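Local coordinates for GGDEF family protein (Vibrio cholerae, PDB 5GZS) that is a diguanylate cyclase whose periplasmic portion binds arginine and probably relays that signal to cyclic di-GMP synthesis, at residues 93-98 / 105-110; 218-223 / 427-432; 246-251 / 307-312; 250-255 / 435-440. All coordinates share one frame; numbering follows the deposited sequence.

Interaction 1: 93-98 / 105-110; sequences RLVGIP and TLLKEH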
loop_
_atom_site.group_PDB
_atom_site.type_symbol
_atom_site.label_atom_id
_atom_site.label_comp_id
_atom_site.label_asym_id
_atom_site.label_seq_id
_atom_site.Cartn_x
_atom_site.Cartn_y
_atom_site.Cartn_z
ATOM N N ARG A 93 20.711 2.553 1.585
ATOM C CA ARG A 93 20.903 3.768 2.365
ATOM C C ARG A 93 21.780 4.736 1.569
ATOM O O ARG A 93 21.710 5.947 1.759
ATOM C CB ARG A 93 21.505 3.433 3.725
ATOM C CG ARG A 93 20.823 2.251 4.414
ATOM C CD ARG A 93 21.862 1.439 5.161
ATOM N NE ARG A 93 22.885 0.952 4.236
ATOM C CZ ARG A 93 24.193 1.073 4.443
ATOM N NH1 ARG A 93 24.635 1.683 5.542
ATOM N NH2 ARG A 93 25.055 0.605 3.544
ATOM N N LEU A 94 22.574 4.179 0.650
ATOM C CA LEU A 94 23.334 4.949 -0.332
ATOM C C LEU A 94 22.919 4.563 -1.725
ATOM O O LEU A 94 22.760 3.379 -2.006
ATOM C CB LEU A 94 24.830 4.710 -0.195
ATOM C CG LEU A 94 25.515 5.380 0.979
ATOM C CD1 LEU A 94 26.346 4.346 1.723
ATOM C CD2 LEU A 94 26.363 6.516 0.478
ATOM N N VAL A 95 22.754 5.556 -2.593
ATOM C CA VAL A 95 22.482 5.337 -4.015
ATOM C C VAL A 95 23.304 6.304 -4.858
ATOM O O VAL A 95 23.379 7.496 -4.553
ATOM C CB VAL A 95 20.992 5.528 -4.386
ATOM C CG1 VAL A 95 20.798 5.383 -5.874
ATOM C CG2 VAL A 95 20.144 4.498 -3.719
ATOM N N GLY A 96 23.915 5.785 -5.918
ATOM C CA GLY A 96 24.651 6.608 -6.861
ATOM C C GLY A 96 23.673 7.249 -7.830
ATOM O O GLY A 96 22.693 6.621 -8.256
ATOM N N ILE A 97 23.925 8.506 -8.164
ATOM C CA ILE A 97 23.006 9.249 -9.007
ATOM C C ILE A 97 23.767 10.001 -10.081
ATOM O O ILE A 97 24.673 10.794 -9.773
ATOM C CB ILE A 97 22.155 10.261 -8.195
ATOM C CG1 ILE A 97 21.342 9.559 -7.099
ATOM C CG2 ILE A 97 21.238 11.057 -9.120
ATOM C CD1 ILE A 97 20.131 8.775 -7.604
ATOM N N PRO A 98 23.399 9.765 -11.353
ATOM C CA PRO A 98 24.003 10.488 -12.475
ATOM C C PRO A 98 23.726 11.970 -12.319
ATOM O O PRO A 98 22.605 12.362 -11.988
ATOM C CB PRO A 98 23.290 9.925 -13.707
ATOM C CG PRO A 98 22.508 8.762 -13.227
ATOM C CD PRO A 98 22.252 8.957 -11.775
ATOM N N THR A 105 15.794 14.270 -8.094
ATOM C CA THR A 105 14.440 14.610 -7.645
ATOM C C THR A 105 13.502 13.413 -7.455
ATOM O O THR A 105 12.662 13.389 -6.550
ATOM C CB THR A 105 13.795 15.586 -8.648
ATOM O OG1 THR A 105 14.495 16.838 -8.599
ATOM C CG2 THR A 105 12.316 15.798 -8.350
ATOM N N LEU A 106 13.641 12.417 -8.319
ATOM C CA LEU A 106 12.745 11.274 -8.273
ATOM C C LEU A 106 12.975 10.440 -7.021
ATOM O O LEU A 106 12.020 9.939 -6.415
ATOM C CB LEU A 106 12.915 10.398 -9.510
ATOM C CG LEU A 106 11.968 9.197 -9.565
ATOM C CD1 LEU A 106 10.586 9.640 -9.996
ATOM C CD2 LEU A 106 12.500 8.126 -10.485
ATOM N N LEU A 107 14.235 10.278 -6.630
ATOM C CA LEU A 107 14.520 9.351 -5.541
ATOM C C LEU A 107 14.284 9.975 -4.175
ATOM O O LEU A 107 13.884 9.267 -3.245
ATOM C CB LEU A 107 15.950 8.805 -5.631
ATOM C CG LEU A 107 15.976 7.316 -6.018
ATOM C CD1 LEU A 107 15.541 7.056 -7.482
ATOM C CD2 LEU A 107 17.339 6.688 -5.728
ATOM N N LYS A 108 14.511 11.280 -4.068
ATOM C CA LYS A 108 14.256 12.007 -2.834
ATOM C C LYS A 108 12.757 12.178 -2.625
ATOM O O LYS A 108 12.283 12.240 -1.491
ATOM C CB LYS A 108 14.943 13.373 -2.865
ATOM C CG LYS A 108 16.263 13.421 -2.112
ATOM C CD LYS A 108 16.094 14.055 -0.741
ATOM C CE LYS A 108 17.003 13.401 0.287
ATOM N NZ LYS A 108 16.880 14.040 1.625
ATOM N N GLU A 109 12.011 12.250 -3.725
ATOM C CA GLU A 109 10.559 12.382 -3.643
ATOM C C GLU A 109 9.923 11.042 -3.232
ATOM O O GLU A 109 8.931 11.016 -2.494
ATOM C CB GLU A 109 9.962 12.897 -4.967
ATOM C CG GLU A 109 8.426 12.881 -4.987
ATOM C CD GLU A 109 7.826 13.351 -6.305
ATOM O OE1 GLU A 109 8.430 14.227 -6.967
ATOM O OE2 GLU A 109 6.745 12.836 -6.674
ATOM N N HIS A 110 10.512 9.934 -3.668
ATOM C CA HIS A 110 9.969 8.619 -3.322
ATOM C C HIS A 110 10.737 7.885 -2.206
ATOM O O HIS A 110 10.184 6.988 -1.561
ATOM C CB HIS A 110 9.899 7.729 -4.571
ATOM C CG HIS A 110 8.918 8.210 -5.595
ATOM N ND1 HIS A 110 9.283 9.019 -6.653
ATOM C CD2 HIS A 110 7.583 8.027 -5.701
ATOM C CE1 HIS A 110 8.211 9.307 -7.368
ATOM N NE2 HIS A 110 7.167 8.717 -6.816
#
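Within the beta-alpha-beta unit formed by strand 94-98, helix 103-110 and strand 115-119, V95 and I97 of the first strand meet a single leucine of the helix, L107. The unit belongs to the arginine-binding domain, which is of the family 3 solute-binding type. One methyl of the helix, L107 CD2, does all the touching. V95 and L107 reach toward each other end to end, with L107 CD2 3.7 Å from V95 CG1. V95 CG2 lies 4.1 Å from the same L107 CD2, leaving this methyl in front of the valine fork. With chi1 at 176°, V95 turns CG1 to the helix as its nearer branch. I97, two residues along on the same side of the strand, comes in aslant, its CD1 4.0 Å from L107 CD2. The buried patch is continued by V138 of strand 137-140, which touches both V95 and L107, and by Q116 of strand 115-119, touched by I97 and L107. Away from the strand, the last turn of the helix is tied by its own histidine: H110 ND1 donates to L106 O at 2.9 Å, in the carbonyl plane and on a lone pair. That oxygen also accepts from the backbone N of H110. The strand leads on to the arginine pocket: P98 O is hydrogen-bonded to T101 OG1, and T101, T102 and Y103 line the ligand site. Between strand and helix the contact is wholly apolar, so it is held by the burial of branched side chains and by their shape, without directional bonds.

Interaction 2: 218-223 / 427-432; sequences SGLNVQ and APLFSR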
loop_
_atom_site.group_PDB
_atom_site.type_symbol
_atom_site.label_atom_id
_atom_site.label_comp_id
_atom_site.label_asym_id
_atom_site.label_seq_id
_atom_site.Cartn_x
_atom_site.Cartn_y
_atom_site.Cartn_z
ATOM N N SER A 218 26.501 -21.821 -12.511
ATOM C CA SER A 218 26.030 -22.558 -11.346
ATOM C C SER A 218 26.445 -24.005 -11.502
ATOM O O SER A 218 26.598 -24.743 -10.531
ATOM C CB SER A 218 24.511 -22.461 -11.195
ATOM O OG SER A 218 23.860 -23.396 -12.037
ATOM N N GLY A 219 26.608 -24.420 -12.749
ATOM C CA GLY A 219 27.106 -25.757 -12.988
ATOM C C GLY A 219 26.049 -26.800 -12.759
ATOM O O GLY A 219 26.361 -27.945 -12.482
ATOM N N LEU A 220 24.791 -26.399 -12.844
ATOM C CA LEU A 220 23.729 -27.368 -12.694
ATOM C C LEU A 220 23.516 -28.027 -14.056
ATOM O O LEU A 220 23.805 -27.444 -15.090
ATOM C CB LEU A 220 22.438 -26.719 -12.152
ATOM C CG LEU A 220 21.594 -25.861 -13.091
ATOM C CD1 LEU A 220 20.665 -26.730 -13.914
ATOM C CD2 LEU A 220 20.804 -24.828 -12.302
ATOM N N ASN A 221 22.995 -29.244 -14.038
ATOM C CA ASN A 221 22.794 -30.028 -15.235
ATOM C C ASN A 221 21.513 -29.652 -15.970
ATOM O O ASN A 221 20.470 -30.236 -15.710
ATOM C CB ASN A 221 22.792 -31.512 -14.855
ATOM C CG ASN A 221 22.583 -32.425 -16.038
ATOM O OD1 ASN A 221 22.456 -31.986 -17.174
ATOM N ND2 ASN A 221 22.565 -33.716 -15.770
ATOM N N VAL A 222 21.600 -28.715 -16.912
ATOM C CA VAL A 222 20.431 -28.300 -17.687
ATOM C C VAL A 222 19.796 -29.412 -18.561
ATOM O O VAL A 222 18.761 -29.166 -19.202
ATOM C CB VAL A 222 20.762 -27.110 -18.634
ATOM C CG1 VAL A 222 21.699 -26.085 -17.953
ATOM C CG2 VAL A 222 21.377 -27.620 -19.930
ATOM N N GLN A 223 20.399 -30.608 -18.616
ATOM C CA GLN A 223 19.758 -31.713 -19.323
ATOM C C GLN A 223 18.781 -32.412 -18.387
ATOM O O GLN A 223 17.999 -33.267 -18.810
ATOM C CB GLN A 223 20.766 -32.730 -19.861
ATOM C CG GLN A 223 21.652 -32.230 -20.980
ATOM C CD GLN A 223 20.906 -31.386 -22.003
ATOM O OE1 GLN A 223 19.930 -31.825 -22.609
ATOM N NE2 GLN A 223 21.361 -30.158 -22.189
ATOM N N ALA A 427 16.459 -22.156 -6.387
ATOM C CA ALA A 427 15.588 -21.148 -5.781
ATOM C C ALA A 427 16.039 -19.684 -6.008
ATOM O O ALA A 427 15.221 -18.873 -6.428
ATOM C CB ALA A 427 15.416 -21.436 -4.266
ATOM N N PRO A 428 17.327 -19.339 -5.753
ATOM C CA PRO A 428 17.761 -17.957 -6.049
ATOM C C PRO A 428 17.683 -17.613 -7.515
ATOM O O PRO A 428 17.348 -16.477 -7.847
ATOM C CB PRO A 428 19.223 -17.923 -5.600
ATOM C CG PRO A 428 19.328 -19.007 -4.606
ATOM C CD PRO A 428 18.393 -20.095 -5.068
ATOM N N LEU A 429 17.998 -18.578 -8.374
ATOM C CA LEU A 429 17.881 -18.385 -9.812
ATOM C C LEU A 429 16.434 -18.113 -10.191
ATOM O O LEU A 429 16.153 -17.197 -10.975
ATOM C CB LEU A 429 18.416 -19.601 -10.566
ATOM C CG LEU A 429 19.924 -19.749 -10.393
ATOM C CD1 LEU A 429 20.418 -21.121 -10.839
ATOM C CD2 LEU A 429 20.624 -18.602 -11.153
ATOM N N PHE A 430 15.509 -18.886 -9.629
ATOM C CA PHE A 430 14.102 -18.682 -9.959
ATOM C C PHE A 430 13.640 -17.303 -9.463
ATOM O O PHE A 430 12.821 -16.659 -10.108
ATOM C CB PHE A 430 13.224 -19.817 -9.396
ATOM C CG PHE A 430 13.015 -20.972 -10.375
ATOM C CD1 PHE A 430 13.953 -21.989 -10.495
ATOM C CD2 PHE A 430 11.906 -21.016 -11.185
ATOM C CE1 PHE A 430 13.771 -23.035 -11.401
ATOM C CE2 PHE A 430 11.713 -22.054 -12.099
ATOM C CZ PHE A 430 12.645 -23.070 -12.205
ATOM N N SER A 431 14.185 -16.819 -8.350
ATOM C CA SER A 431 13.847 -15.460 -7.922
ATOM C C SER A 431 14.137 -14.416 -9.024
ATOM O O SER A 431 13.272 -13.589 -9.359
ATOM C CB SER A 431 14.594 -15.112 -6.650
ATOM O OG SER A 431 14.144 -15.919 -5.579
ATOM N N ARG A 432 15.330 -14.473 -9.613
ATOM C CA ARG A 432 15.657 -13.567 -10.713
ATOM C C ARG A 432 14.732 -13.754 -11.895
ATOM O O ARG A 432 14.237 -12.777 -12.441
ATOM C CB ARG A 432 17.100 -13.753 -11.152
ATOM C CG ARG A 432 18.099 -13.412 -10.067
ATOM C CD ARG A 432 19.516 -13.722 -10.521
ATOM N NE ARG A 432 19.903 -12.967 -11.712
ATOM C CZ ARG A 432 21.117 -13.029 -12.244
ATOM N NH1 ARG A 432 22.036 -13.807 -11.679
ATOM N NH2 ARG A 432 21.415 -12.328 -13.327
#
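Apolar packing joins L220 to L429, two leucines that reach toward each other tip to tip, with L220 CD2 4.0 Å from L429 CD1. With chi1 of L220 at 75°, CD2 is the branch that reaches the helix. Its side chain also packs on L422, T425 and L426 of helix 421-435 and on L262. A looser polar-apolar approach sets S218 OG 4.3 Å from L429 CD1.

Hydrogen bonds organise each side separately. S218 OG accepts from L220 N at 3.2 Å in an ST turn, while V215 O is its partner in helix 189-218. G219, with positive phi, is the first residue to leave helical geometry after that helix. N221 OD1 takes Q223 N at 2.9 Å in an Asx turn, the donor lying above the carbonyl plane. On helix 421-435, kinked at P428, A427 O accepts both S431 N and S431 OG, which arrive from opposite faces of its plane. S431 OG is also bonded to E306 N.

The chain thus passes through an ST turn and then an Asx turn before strand 226-230. The two segments meet through apolar methyls, with no polar pairing between them; of the bonds described, the ST turn acts at L220 itself.

Interaction 3: 246-251 / 307-312; sequences RGISAD and SYYHPQ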
loop_
_atom_site.group_PDB
_atom_site.type_symbol
_atom_site.label_atom_id
_atom_site.label_comp_id
_atom_site.label_asym_id
_atom_site.label_seq_id
_atom_site.Cartn_x
_atom_site.Cartn_y
_atom_site.Cartn_z
ATOM N N ARG A 246 -4.640 -24.565 -15.142
ATOM C CA ARG A 246 -3.352 -24.075 -15.643
ATOM C C ARG A 246 -3.293 -22.526 -15.682
ATOM O O ARG A 246 -3.405 -21.917 -16.749
ATOM C CB ARG A 246 -3.076 -24.676 -17.031
ATOM C CG ARG A 246 -3.060 -26.213 -17.056
ATOM C CD ARG A 246 -2.272 -26.710 -18.240
ATOM N NE ARG A 246 -2.539 -25.871 -19.405
ATOM C CZ ARG A 246 -1.869 -25.929 -20.554
ATOM N NH1 ARG A 246 -0.878 -26.792 -20.710
ATOM N NH2 ARG A 246 -2.189 -25.112 -21.551
ATOM N N GLY A 247 -3.109 -21.895 -14.518
ATOM C CA GLY A 247 -3.223 -20.445 -14.405
ATOM C C GLY A 247 -2.020 -19.662 -13.889
ATOM O O GLY A 247 -0.932 -19.758 -14.451
ATOM N N ILE A 248 -2.214 -18.869 -12.835
ATOM C CA ILE A 248 -1.171 -17.953 -12.378
ATOM C C ILE A 248 0.125 -18.683 -12.080
ATOM O O ILE A 248 1.165 -18.371 -12.654
ATOM C CB ILE A 248 -1.576 -17.181 -11.107
ATOM C CG1 ILE A 248 -2.571 -16.074 -11.436
ATOM C CG2 ILE A 248 -0.359 -16.542 -10.439
ATOM C CD1 ILE A 248 -2.885 -15.157 -10.266
ATOM N N SER A 249 0.061 -19.660 -11.181
ATOM C CA SER A 249 1.270 -20.347 -10.758
ATOM C C SER A 249 1.945 -21.074 -11.912
ATOM O O SER A 249 3.160 -21.128 -11.973
ATOM C CB SER A 249 0.960 -21.322 -9.618
ATOM O OG SER A 249 0.641 -20.618 -8.431
ATOM N N ALA A 250 1.176 -21.625 -12.838
ATOM C CA ALA A 250 1.787 -22.441 -13.888
ATOM C C ALA A 250 2.565 -21.570 -14.856
ATOM O O ALA A 250 3.675 -21.922 -15.259
ATOM C CB ALA A 250 0.752 -23.243 -14.620
ATOM N N ASP A 251 1.974 -20.428 -15.209
ATOM C CA ASP A 251 2.619 -19.453 -16.078
ATOM C C ASP A 251 3.907 -18.939 -15.432
ATOM O O ASP A 251 4.934 -18.860 -16.092
ATOM C CB ASP A 251 1.673 -18.281 -16.387
ATOM C CG ASP A 251 0.606 -18.634 -17.438
ATOM O OD1 ASP A 251 0.431 -19.835 -17.754
ATOM O OD2 ASP A 251 -0.086 -17.705 -17.920
ATOM N N SER A 307 8.538 -14.115 -3.293
ATOM C CA SER A 307 7.092 -14.182 -3.556
ATOM C C SER A 307 6.764 -13.717 -4.969
ATOM O O SER A 307 7.526 -12.973 -5.552
ATOM C CB SER A 307 6.316 -13.337 -2.551
ATOM O OG SER A 307 6.864 -13.483 -1.256
ATOM N N TYR A 308 5.636 -14.159 -5.521
ATOM C CA TYR A 308 5.210 -13.689 -6.841
ATOM C C TYR A 308 3.735 -13.323 -6.846
ATOM O O TYR A 308 3.190 -12.897 -7.865
ATOM C CB TYR A 308 5.499 -14.738 -7.921
ATOM C CG TYR A 308 4.770 -16.062 -7.780
ATOM C CD1 TYR A 308 3.513 -16.252 -8.352
ATOM C CD2 TYR A 308 5.343 -17.125 -7.096
ATOM C CE1 TYR A 308 2.844 -17.458 -8.232
ATOM C CE2 TYR A 308 4.682 -18.342 -6.976
ATOM C CZ TYR A 308 3.434 -18.498 -7.544
ATOM O OH TYR A 308 2.776 -19.702 -7.425
ATOM N N TYR A 309 3.091 -13.507 -5.704
ATOM C CA TYR A 309 1.699 -13.121 -5.549
ATOM C C TYR A 309 1.417 -12.864 -4.075
ATOM O O TYR A 309 2.091 -13.424 -3.194
ATOM C CB TYR A 309 0.756 -14.194 -6.103
ATOM C CG TYR A 309 -0.686 -13.786 -6.013
ATOM C CD1 TYR A 309 -1.204 -12.823 -6.856
ATOM C CD2 TYR A 309 -1.520 -14.340 -5.056
ATOM C CE1 TYR A 309 -2.530 -12.426 -6.755
ATOM C CE2 TYR A 309 -2.842 -13.958 -4.947
ATOM C CZ TYR A 309 -3.340 -13.001 -5.794
ATOM O OH TYR A 309 -4.656 -12.625 -5.673
ATOM N N HIS A 310 0.440 -12.004 -3.798
ATOM C CA HIS A 310 0.112 -11.699 -2.407
ATOM C C HIS A 310 -1.373 -11.741 -2.137
ATOM O O HIS A 310 -2.056 -10.721 -2.239
ATOM C CB HIS A 310 0.667 -10.349 -2.032
ATOM C CG HIS A 310 2.105 -10.200 -2.376
ATOM N ND1 HIS A 310 3.115 -10.495 -1.484
ATOM C CD2 HIS A 310 2.710 -9.810 -3.525
ATOM C CE1 HIS A 310 4.283 -10.269 -2.062
ATOM N NE2 HIS A 310 4.064 -9.853 -3.298
ATOM N N PRO A 311 -1.866 -12.932 -1.776
ATOM C CA PRO A 311 -3.282 -13.205 -1.548
ATOM C C PRO A 311 -3.839 -12.369 -0.435
ATOM O O PRO A 311 -3.110 -12.009 0.500
ATOM C CB PRO A 311 -3.300 -14.684 -1.165
ATOM C CG PRO A 311 -1.998 -15.227 -1.653
ATOM C CD PRO A 311 -1.037 -14.124 -1.529
ATOM N N GLN A 312 -5.134 -12.088 -0.550
ATOM C CA GLN A 312 -5.882 -11.303 0.421
ATOM C C GLN A 312 -6.767 -12.181 1.311
ATOM O O GLN A 312 -7.796 -12.693 0.862
ATOM C CB GLN A 312 -6.725 -10.280 -0.323
ATOM C CG GLN A 312 -5.903 -9.387 -1.210
ATOM C CD GLN A 312 -4.895 -8.591 -0.413
ATOM O OE1 GLN A 312 -5.242 -7.926 0.571
ATOM N NE2 GLN A 312 -3.630 -8.667 -0.821
#
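S249 and Y308, both buried, form the tightly packed part of this contact with I248. The hydroxyls S249 OG and Y308 OH are hydrogen-bonded in a direction that is not settled, and their modelled separation of 2.5 Å is too short to be leaned on. S249 OG approaches the tyrosine ring near its plane, at the edge. I248 CG2 comes to the same edge, 4.0 Å from Y308 CE1. Y308 stands with CG between its backbone N and carbonyl carbon (chi1 63°), which sends the ring across to the first turn of helix 248-259. There it is buried with A290 and P291 of strand 288-292 and with I413. That turn starts at G247, the N-cap residue, whose O accepts from D251 N at 3.1 Å. The facing segment 307-312 passes from strand 303-304 of one sheet to strand 312-318 of another. Backbone bonds pair Y308 and Y309 with I413, on the chain returning between the same two sheets. Such paired crossings are consistent with the hinge of a two-lobed solute-binding domain. On the far side of I248, toward Y309, the fit slackens. I248 and Y309, both partly exposed, are 4.5 Å apart at I248 CD1 and Y309 CD1, and both also lean on I443 of helix 439-445. Y309 touches A384 as well, on helix 383-391.

Interaction 4: 250-255 / 435-440; sequences ADVVFQ and KMLNTE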
loop_
_atom_site.group_PDB
_atom_site.type_symbol
_atom_site.label_atom_id
_atom_site.label_comp_id
_atom_site.label_asym_id
_atom_site.label_seq_id
_atom_site.Cartn_x
_atom_site.Cartn_y
_atom_site.Cartn_z
ATOM N N ALA A 250 1.176 -21.625 -12.838
ATOM C CA ALA A 250 1.787 -22.441 -13.888
ATOM C C ALA A 250 2.565 -21.570 -14.856
ATOM O O ALA A 250 3.675 -21.922 -15.259
ATOM C CB ALA A 250 0.752 -23.243 -14.620
ATOM N N ASP A 251 1.974 -20.428 -15.209
ATOM C CA ASP A 251 2.619 -19.453 -16.078
ATOM C C ASP A 251 3.907 -18.939 -15.432
ATOM O O ASP A 251 4.934 -18.860 -16.092
ATOM C CB ASP A 251 1.673 -18.281 -16.387
ATOM C CG ASP A 251 0.606 -18.634 -17.438
ATOM O OD1 ASP A 251 0.431 -19.835 -17.754
ATOM O OD2 ASP A 251 -0.086 -17.705 -17.920
ATOM N N VAL A 252 3.865 -18.595 -14.149
ATOM C CA VAL A 252 5.054 -18.045 -13.537
ATOM C C VAL A 252 6.167 -19.088 -13.517
ATOM O O VAL A 252 7.338 -18.770 -13.796
ATOM C CB VAL A 252 4.802 -17.567 -12.115
ATOM C CG1 VAL A 252 6.090 -17.034 -11.520
ATOM C CG2 VAL A 252 3.689 -16.525 -12.103
ATOM N N VAL A 253 5.804 -20.332 -13.198
ATOM C CA VAL A 253 6.816 -21.368 -13.054
ATOM C C VAL A 253 7.397 -21.710 -14.416
ATOM O O VAL A 253 8.610 -21.617 -14.609
ATOM C CB VAL A 253 6.257 -22.631 -12.365
ATOM C CG1 VAL A 253 7.126 -23.830 -12.639
ATOM C CG2 VAL A 253 6.154 -22.392 -10.858
ATOM N N PHE A 254 6.525 -22.066 -15.360
ATOM C CA PHE A 254 6.935 -22.442 -16.706
ATOM C C PHE A 254 7.726 -21.365 -17.439
ATOM O O PHE A 254 8.772 -21.660 -18.019
ATOM C CB PHE A 254 5.720 -22.816 -17.533
ATOM C CG PHE A 254 5.317 -24.237 -17.375
ATOM C CD1 PHE A 254 6.279 -25.215 -17.158
ATOM C CD2 PHE A 254 3.987 -24.604 -17.423
ATOM C CE1 PHE A 254 5.923 -26.543 -17.006
ATOM C CE2 PHE A 254 3.619 -25.924 -17.276
ATOM C CZ PHE A 254 4.592 -26.899 -17.061
ATOM N N GLN A 255 7.235 -20.129 -17.421
ATOM C CA GLN A 255 7.928 -19.031 -18.105
ATOM C C GLN A 255 9.243 -18.667 -17.427
ATOM O O GLN A 255 10.204 -18.260 -18.088
ATOM C CB GLN A 255 7.034 -17.803 -18.197
ATOM C CG GLN A 255 5.854 -17.998 -19.140
ATOM C CD GLN A 255 4.879 -16.847 -19.049
ATOM O OE1 GLN A 255 5.291 -15.709 -18.845
ATOM N NE2 GLN A 255 3.578 -17.137 -19.183
ATOM N N LYS A 435 11.582 -11.962 -11.196
ATOM C CA LYS A 435 11.724 -10.499 -11.280
ATOM C C LYS A 435 11.570 -9.991 -12.702
ATOM O O LYS A 435 10.742 -9.109 -12.965
ATOM C CB LYS A 435 13.054 -10.019 -10.717
ATOM C CG LYS A 435 13.095 -10.116 -9.213
ATOM C CD LYS A 435 14.319 -9.505 -8.605
ATOM C CE LYS A 435 14.580 -10.178 -7.270
ATOM N NZ LYS A 435 15.285 -9.320 -6.269
HETATM N N MSE A 436 12.341 -10.575 -13.610
HETATM C CA MSE A 436 12.318 -10.186 -14.999
HETATM C C MSE A 436 10.993 -10.481 -15.640
HETATM O O MSE A 436 10.802 -10.062 -16.802
HETATM C CB MSE A 436 13.411 -10.941 -15.747
HETATM C CG MSE A 436 14.762 -10.254 -15.582
HETATM SE SE MSE A 436 16.140 -11.270 -16.554
HETATM C CE MSE A 436 17.255 -11.767 -15.008
ATOM N N LEU A 437 10.077 -11.171 -14.962
ATOM C CA LEU A 437 8.824 -11.454 -15.612
ATOM C C LEU A 437 7.843 -10.318 -15.459
ATOM O O LEU A 437 8.005 -9.482 -14.596
ATOM C CB LEU A 437 8.207 -12.744 -15.088
ATOM C CG LEU A 437 8.797 -14.110 -15.441
ATOM C CD1 LEU A 437 8.178 -15.173 -14.579
ATOM C CD2 LEU A 437 8.666 -14.472 -16.902
ATOM N N ASN A 438 6.834 -10.300 -16.319
ATOM C CA ASN A 438 5.698 -9.426 -16.168
ATOM C C ASN A 438 4.571 -10.174 -15.510
ATOM O O ASN A 438 3.736 -10.765 -16.155
ATOM C CB ASN A 438 5.245 -8.851 -17.501
ATOM C CG ASN A 438 4.371 -7.629 -17.344
ATOM O OD1 ASN A 438 4.118 -7.171 -16.256
ATOM N ND2 ASN A 438 3.898 -7.116 -18.441
ATOM N N THR A 439 4.592 -10.119 -14.193
ATOM C CA THR A 439 3.709 -10.891 -13.361
ATOM C C THR A 439 2.350 -10.283 -13.347
ATOM O O THR A 439 1.358 -10.961 -13.404
ATOM C CB THR A 439 4.247 -11.018 -11.914
ATOM O OG1 THR A 439 3.845 -9.888 -11.131
ATOM C CG2 THR A 439 5.751 -11.128 -11.914
ATOM N N GLU A 440 2.322 -8.978 -13.271
ATOM C CA GLU A 440 1.074 -8.272 -13.321
ATOM C C GLU A 440 0.253 -8.712 -14.502
ATOM O O GLU A 440 -0.919 -8.979 -14.339
ATOM C CB GLU A 440 1.330 -6.779 -13.350
ATOM C CG GLU A 440 2.163 -6.292 -12.178
ATOM C CD GLU A 440 1.642 -5.010 -11.569
ATOM O OE1 GLU A 440 0.753 -4.377 -12.171
ATOM O OE2 GLU A 440 2.130 -4.631 -10.485
#
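The carboxamide of Q255 is the flat side-chain group at this contact, and L437 meets it beyond its oxygen end, without lying over a face. L437 CD2 is 4.1 Å from Q255 OE1 and 3.9 Å from Q255 CB, so this methyl sits beside the base of the glutamine and near its oxygen. The glutamine chain is extended beyond CG (chi2 171°), which carries the amide past the leucine.

The other branch of L437 serves V252. Its CD1 lies 3.8 Å from the backbone oxygen V252 O and 4.1 Å from V252 CG1. The leucine therefore spreads its two methyls over successive turns of helix 248-259, each side chain crossing it at a slant. M259, one turn further on, also touches L437. Every contact across the two segments is nonpolar or of methyl to oxygen.

L437 sits in the short break between helix 421-435 and helix 439-445, just before the N-cap residue N438. At the near end of this break K435 NZ forms a salt bridge with E306 OE2, and M436 packs on R207 and L211 of helix 189-218. The arrangement is a short linker between two consecutive helices near the C-terminus, its leucine laid on the first helix of the second solute-binding domain.

Overall arrangement
Interaction 1 stands apart in the arginine-binding domain, about 29 Å between centres from interaction 4, and all its touching residues are buried. The other three are partly buried. Interactions 3 and 4 share A250 and D251 and use the same helix, 248-259, approached from a hinge-like loop in one and from the C-terminal linker in the other; Y308 of the former packs on V252 of the latter. Interaction 2 uses helix 421-435 and interaction 4 the linker that leads from it to helix 439-445, and F430 touches the backbone of V253. Interactions 1, 2 and 4 rest on leucine methyls, whereas interaction 3 adds a hydroxyl pair across its segments.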